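Local structure of AGR_L_2016p (Agrobacterium tumefaciens, 2GVH) at residues 55-60 and 125-131. The protein probably hydrolyses the thioester bond of acyl-CoA molecules, as a hydrolase built from two hot-dog thioesterase domains. Sequence-based numbering, arbitrary orientation.
Sequences MDRVAF and TRGIFHM
Helix segment 55-60 lies across strand segment 125-131 with the axes 9.5 Å apart at closest approach and their N-to-C directions 49° apart, Met55 facing Gly127 and Ala59 facing Phe129. No hydrogen bond joins the two; the contact is made by van der Waals packing, mostly of apolar groups. Phe129 rises from the strand beneath one turn of helix, to which its flat ring offers a broad surface. Ala59, whose CB is 4.1 Å from Phe129 CG, suits the place because a lone methyl lets the helix come close to the root of the ring. Farther out, Asp56 CB reaches to 3.6 Å from Phe129 CE2, and Asp56 CA makes an off-centre CH-pi contact with the ring. Met55 O also lies over a ring face, while Met55 CB touches CE1 and CZ. The long, flexible selenomethionine chain of Met55 then reaches over to the strand backbone and bends at its end, bringing CE to 3.5 Å from Gly127 N; glycine, with no side chain, accepts this methyl against the backbone. At the other end Met131, unbranched and so able to bend at both chi2 and chi3, curls under the helix until its CE lies 3.8 Å from Phe60 CA and near the plane of the Phe60 ring, at its edge. Asp56 has CG anti to the backbone N (chi1 165°), which carries the carboxylate past the phenyl ring, the two planes 52° apart. Though buried, this acid is tolerated because its oxygens find partners: OD1 is hydrogen-bonded to Thr73 OG1 on neighbouring strand 71-80, and OD2 accepts a weak hydrogen bond from Gly180 N of the second subunit, whose Phe178 meets Phe60 edge-to-face. Alternate strand residues thus pack beneath helix 49-67, the arrangement of the hot-dog fold, in which an antiparallel sheet wraps round a long central helix.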
loop_
_atom_site.group_PDB
_atom_site.type_symbol
_atom_site.label_atom_id
_atom_site.label_comp_id
_atom_site.label_asym_id
_atom_site.label_seq_id
_atom_site.Cartn_x
_atom_site.Cartn_y
_atom_site.Cartn_z
HETATM N N MSE B 55 -4.953 7.874 -13.767
HETATM C CA MSE B 55 -5.041 8.245 -15.173
HETATM C C MSE B 55 -3.760 7.854 -15.916
HETATM O O MSE B 55 -3.809 7.335 -17.024
HETATM C CB MSE B 55 -5.309 9.722 -15.320
HETATM C CG MSE B 55 -6.649 10.162 -14.755
HETATM SE SE MSE B 55 -6.966 12.121 -14.904
HETATM C CE MSE B 55 -7.468 12.147 -16.746
ATOM N N ASP B 56 -2.601 8.079 -15.305
ATOM C CA ASP B 56 -1.390 7.707 -15.977
ATOM C C ASP B 56 -1.271 6.194 -16.026
ATOM O O ASP B 56 -0.887 5.642 -17.057
ATOM C CB ASP B 56 -0.196 8.411 -15.354
ATOM C CG ASP B 56 1.134 7.811 -15.761
ATOM O OD1 ASP B 56 1.700 8.241 -16.786
ATOM O OD2 ASP B 56 1.626 6.924 -15.011
ATOM N N ARG B 57 -1.604 5.511 -14.910
ATOM C CA ARG B 57 -1.490 4.022 -14.934
ATOM C C ARG B 57 -2.267 3.392 -16.114
ATOM O O ARG B 57 -1.736 2.554 -16.854
ATOM C CB ARG B 57 -1.885 3.394 -13.616
ATOM C CG ARG B 57 -1.241 2.005 -13.351
ATOM C CD ARG B 57 -1.875 1.291 -12.138
ATOM N NE ARG B 57 -1.690 2.094 -10.961
ATOM C CZ ARG B 57 -2.506 2.127 -9.916
ATOM N NH1 ARG B 57 -3.606 1.388 -9.866
ATOM N NH2 ARG B 57 -2.214 2.923 -8.903
ATOM N N VAL B 58 -3.502 3.814 -16.334
ATOM C CA VAL B 58 -4.283 3.158 -17.370
ATOM C C VAL B 58 -3.802 3.592 -18.756
ATOM O O VAL B 58 -3.948 2.867 -19.747
ATOM C CB VAL B 58 -5.786 3.393 -17.167
ATOM C CG1 VAL B 58 -6.096 4.900 -16.990
ATOM C CG2 VAL B 58 -6.592 2.757 -18.275
ATOM N N ALA B 59 -3.208 4.773 -18.819
ATOM C CA ALA B 59 -2.559 5.222 -20.022
ATOM C C ALA B 59 -1.421 4.292 -20.365
ATOM O O ALA B 59 -1.327 3.794 -21.502
ATOM C CB ALA B 59 -2.060 6.593 -19.846
ATOM N N PHE B 60 -0.573 4.072 -19.369
ATOM C CA PHE B 60 0.552 3.175 -19.447
ATOM C C PHE B 60 0.157 1.792 -19.984
ATOM O O PHE B 60 0.691 1.334 -21.039
ATOM C CB PHE B 60 1.241 3.080 -18.085
ATOM C CG PHE B 60 2.258 1.988 -17.997
ATOM C CD1 PHE B 60 3.538 2.174 -18.481
ATOM C CD2 PHE B 60 1.936 0.771 -17.429
ATOM C CE1 PHE B 60 4.489 1.165 -18.403
ATOM C CE2 PHE B 60 2.883 -0.251 -17.352
ATOM C CZ PHE B 60 4.159 -0.047 -17.827
ATOM N N THR B 125 -13.378 14.189 -16.208
ATOM C CA THR B 125 -12.113 14.792 -16.514
ATOM C C THR B 125 -11.391 14.093 -17.683
ATOM O O THR B 125 -11.355 12.867 -17.790
ATOM C CB THR B 125 -11.280 14.751 -15.279
ATOM O OG1 THR B 125 -11.968 15.468 -14.244
ATOM C CG2 THR B 125 -9.943 15.388 -15.521
ATOM N N ARG B 126 -10.819 14.884 -18.571
ATOM C CA ARG B 126 -10.127 14.331 -19.723
ATOM C C ARG B 126 -8.651 14.666 -19.608
ATOM O O ARG B 126 -8.300 15.771 -19.231
ATOM C CB ARG B 126 -10.727 14.918 -20.993
ATOM C CG ARG B 126 -9.948 14.702 -22.233
ATOM C CD ARG B 126 -10.513 15.548 -23.324
ATOM N NE ARG B 126 -10.121 15.027 -24.627
ATOM C CZ ARG B 126 -9.362 15.664 -25.506
ATOM N NH1 ARG B 126 -8.905 16.896 -25.264
ATOM N NH2 ARG B 126 -9.079 15.065 -26.652
ATOM N N GLY B 127 -7.779 13.708 -19.893
ATOM C CA GLY B 127 -6.345 13.990 -19.964
ATOM C C GLY B 127 -5.708 13.429 -21.223
ATOM O O GLY B 127 -6.194 12.468 -21.808
ATOM N N ILE B 128 -4.602 14.021 -21.635
ATOM C CA ILE B 128 -3.895 13.539 -22.801
ATOM C C ILE B 128 -2.477 13.221 -22.399
ATOM O O ILE B 128 -1.768 14.082 -21.896
ATOM C CB ILE B 128 -3.896 14.577 -23.943
ATOM C CG1 ILE B 128 -5.278 14.677 -24.598
ATOM C CG2 ILE B 128 -2.878 14.206 -24.983
ATOM N N PHE B 129 -2.067 11.981 -22.632
ATOM C CA PHE B 129 -0.749 11.517 -22.226
ATOM C C PHE B 129 0.109 11.166 -23.392
ATOM O O PHE B 129 -0.336 10.507 -24.322
ATOM C CB PHE B 129 -0.875 10.318 -21.318
ATOM C CG PHE B 129 -1.352 10.659 -19.961
ATOM C CD1 PHE B 129 -2.708 10.854 -19.711
ATOM C CD2 PHE B 129 -0.449 10.770 -18.912
ATOM C CE1 PHE B 129 -3.166 11.170 -18.401
ATOM C CE2 PHE B 129 -0.889 11.094 -17.589
ATOM C CZ PHE B 129 -2.240 11.300 -17.341
ATOM N N HIS B 130 1.351 11.616 -23.358
ATOM C CA HIS B 130 2.275 11.281 -24.416
ATOM C C HIS B 130 3.259 10.254 -23.922
ATOM O O HIS B 130 4.216 10.587 -23.187
ATOM C CB HIS B 130 2.984 12.529 -24.932
ATOM C CG HIS B 130 2.052 13.566 -25.480
ATOM N ND1 HIS B 130 1.697 13.619 -26.815
ATOM C CD2 HIS B 130 1.392 14.583 -24.872
ATOM C CE1 HIS B 130 0.865 14.626 -27.005
ATOM N NE2 HIS B 130 0.662 15.224 -25.841
HETATM N N MSE B 131 2.994 8.992 -24.280
HETATM C CA MSE B 131 3.897 7.902 -23.917
HETATM C C MSE B 131 4.956 7.804 -24.993
HETATM O O MSE B 131 4.726 8.222 -26.106
HETATM C CB MSE B 131 3.162 6.579 -23.796
HETATM C CG MSE B 131 1.860 6.642 -23.019
HETATM SE SE MSE B 131 2.048 7.446 -21.269
HETATM C CE MSE B 131 2.953 5.995 -20.303
#